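Local coordinates for protein similarities with probable monooxygenase (PDB 4HB9) that binds flavin-adenine dinucleotide and is probably a flavin-dependent monooxygenase of the aromatic-ring-hydroxylase type, at residues A[120-123]-A[124-128]. Residues are numbered along the deposited sequence; the frame is centred on the assembly and turned at random.
Sequences KGLA and NTIQW
L122 and I126 meet through aliphatic carbon across a beta turn. The tip of I126, CD1, lies 3.8 Å from CB of L122, the closest approach of the two side chains. In I126, CG1 stands beside the backbone N and anti to the carbonyl carbon (chi1 -60°), which sends this arm back to L122. The other branch, CG2, sits over the centre of the W128 ring, 3.5 Å above its plane. Methyl CD1 of L122 also lies near the isoleucine tip. The other methyl, CD2, passes obliquely by T125, 4.0 Å from its OG1.

Residues 122-125 form a type I beta turn. The carbonyl O of L122 accepts hydrogen bonds from two backbone N-H groups. T125 N, which closes the turn, is 2.9 Å from L122 O and lies above the carbonyl plane, with a C=O...N angle of 114°. I126 N adds an i to i+4 bond, 3.0 Å from L122 O and nearly in line with C=O. A water donates to G121 O at 2.8 Å, accepts a longer bond from N124 N, and pairs with T125 OG1 at 3.0 Å.

This turn leads from helix 111-119 into strand 126-127, an outermost strand of the parallel Rossmann-type sheet that binds FAD. T125 bonds to I29, and Q127 to I29 and to E31, an FAD-binding residue. L122 packs on T14, H18 and R21 of helix 11-22, and I126 reaches E31. The chemistry is thus divided: L122 O takes two N-H groups and the water joins G121 O to T125 OG1, while L122 and I126 give apolar surface to the nucleotide-binding fold.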
ATOM      1  N   LYS A 120      -7.428  -6.349  15.216  1.00 20.70           N
ATOM      2  CA  LYS A 120      -8.363  -6.938  16.147  1.00 21.57           C
ATOM      3  C   LYS A 120      -8.125  -8.456  16.201  1.00 20.81           C
ATOM      4  O   LYS A 120      -8.078  -9.106  15.175  1.00 20.65           O
ATOM      5  CB  LYS A 120      -9.799  -6.652  15.699  1.00 23.88           C
ATOM      6  CG  LYS A 120     -10.873  -7.327  16.518  1.00 28.39           C
ATOM      7  CD  LYS A 120     -11.205  -6.540  17.781  1.00 34.52           C
ATOM      8  CE  LYS A 120     -12.446  -7.098  18.477  1.00 39.03           C
ATOM      9  NZ  LYS A 120     -13.591  -7.255  17.526  1.00 39.68           N
ATOM     10  N   GLY A 121      -8.003  -9.013  17.402  1.00 20.82           N
ATOM     11  CA  GLY A 121      -7.787 -10.445  17.534  1.00 20.89           C
ATOM     12  C   GLY A 121      -6.316 -10.807  17.603  1.00 21.13           C
ATOM     13  O   GLY A 121      -6.004 -11.959  17.882  1.00 21.52           O
ATOM     14  N   LEU A 122      -5.425  -9.854  17.317  1.00 20.47           N
ATOM     15  CA  LEU A 122      -3.975 -10.085  17.340  1.00 21.32           C
ATOM     16  C   LEU A 122      -3.263  -9.419  18.525  1.00 24.17           C
ATOM     17  O   LEU A 122      -2.034  -9.299  18.516  1.00 22.11           O
ATOM     18  CB  LEU A 122      -3.328  -9.609  16.024  1.00 20.43           C
ATOM     19  CG  LEU A 122      -3.780 -10.247  14.722  1.00 20.04           C
ATOM     20  CD1 LEU A 122      -3.048  -9.599  13.540  1.00 19.49           C
ATOM     21  CD2 LEU A 122      -3.601 -11.753  14.703  1.00 20.14           C
ATOM     22  N   ALA A 123      -4.005  -9.018  19.567  1.00 25.63           N
ATOM     23  CA  ALA A 123      -3.395  -8.244  20.662  1.00 27.88           C
ATOM     24  C   ALA A 123      -2.271  -9.008  21.342  1.00 29.55           C
ATOM     25  O   ALA A 123      -1.300  -8.420  21.796  1.00 29.83           O
ATOM     26  CB  ALA A 123      -4.438  -7.842  21.695  1.00 29.25           C
ATOM     27  N   ASN A 124      -2.407 -10.320  21.411  1.00 28.19           N
ATOM     28  CA  ASN A 124      -1.400 -11.143  22.063  1.00 30.43           C
ATOM     29  C   ASN A 124      -0.524 -11.918  21.030  1.00 29.95           C
ATOM     30  O   ASN A 124       0.235 -12.829  21.375  1.00 31.06           O
ATOM     31  CB  ASN A 124      -2.131 -11.988  23.123  1.00 32.96           C
ATOM     32  CG  ASN A 124      -3.007 -11.101  24.049  1.00 37.71           C
ATOM     33  OD1 ASN A 124      -2.525 -10.104  24.635  1.00 33.80           O
ATOM     34  ND2 ASN A 124      -4.314 -11.408  24.126  1.00 38.69           N
ATOM     35  N   THR A 125      -0.613 -11.511  19.752  1.00 26.41           N
ATOM     36  CA  THR A 125       0.254 -12.015  18.676  1.00 24.04           C
ATOM     37  C   THR A 125       1.322 -10.982  18.310  1.00 23.17           C
ATOM     38  O   THR A 125       2.458 -11.343  17.962  1.00 21.89           O
ATOM     39  CB  THR A 125      -0.568 -12.317  17.410  1.00 24.55           C
ATOM     40  OG1 THR A 125      -1.514 -13.341  17.698  1.00 24.36           O
ATOM     41  CG2 THR A 125       0.301 -12.772  16.228  1.00 23.96           C
ATOM     42  N   ILE A 126       0.938  -9.702  18.327  1.00 22.03           N
ATOM     43  CA  ILE A 126       1.834  -8.624  17.921  1.00 22.19           C
ATOM     44  C   ILE A 126       2.677  -8.209  19.094  1.00 22.94           C
ATOM     45  O   ILE A 126       2.150  -7.862  20.147  1.00 23.75           O
ATOM     46  CB  ILE A 126       1.086  -7.394  17.411  1.00 21.30           C
ATOM     47  CG1 ILE A 126       0.238  -7.774  16.208  1.00 19.85           C
ATOM     48  CG2 ILE A 126       2.075  -6.303  17.031  1.00 21.27           C
ATOM     49  CD1 ILE A 126      -0.787  -6.729  15.851  1.00 20.08           C
ATOM     50  N   GLN A 127       3.989  -8.264  18.900  1.00 24.20           N
ATOM     51  CA  GLN A 127       4.961  -7.785  19.872  1.00 24.81           C
ATOM     52  C   GLN A 127       5.409  -6.410  19.409  1.00 24.23           C
ATOM     53  O   GLN A 127       6.149  -6.272  18.419  1.00 20.57           O
ATOM     54  CB  GLN A 127       6.155  -8.735  19.921  1.00 28.66           C
ATOM     55  CG  GLN A 127       5.778 -10.209  19.872  1.00 31.30           C
ATOM     56  CD  GLN A 127       4.808 -10.621  20.960  1.00 35.88           C
ATOM     57  OE1 GLN A 127       3.832 -11.384  20.715  1.00 37.50           O
ATOM     58  NE2 GLN A 127       5.073 -10.161  22.178  1.00 37.63           N
ATOM     59  N   TRP A 128       4.958  -5.395  20.136  1.00 24.27           N
ATOM     60  CA  TRP A 128       5.195  -4.011  19.780  1.00 25.40           C
ATOM     61  C   TRP A 128       6.584  -3.596  20.219  1.00 26.13           C
ATOM     62  O   TRP A 128       7.182  -4.257  21.061  1.00 26.47           O
ATOM     63  CB  TRP A 128       4.143  -3.115  20.445  1.00 25.62           C
ATOM     64  CG  TRP A 128       2.728  -3.491  20.098  1.00 25.45           C
ATOM     65  CD1 TRP A 128       1.876  -4.238  20.848  1.00 25.78           C
ATOM     66  CD2 TRP A 128       2.020  -3.148  18.901  1.00 24.99           C
ATOM     67  NE1 TRP A 128       0.673  -4.381  20.196  1.00 27.13           N
ATOM     68  CE2 TRP A 128       0.731  -3.707  19.004  1.00 25.46           C
ATOM     69  CE3 TRP A 128       2.357  -2.433  17.748  1.00 25.01           C
ATOM     70  CZ2 TRP A 128      -0.236  -3.576  17.989  1.00 25.69           C
ATOM     71  CZ3 TRP A 128       1.370  -2.278  16.732  1.00 26.66           C
ATOM     72  CH2 TRP A 128       0.103  -2.856  16.872  1.00 25.92           C
TER
HETATM   73  O   HOH W   1      -3.753 -12.586  19.478  1.00 25.33           O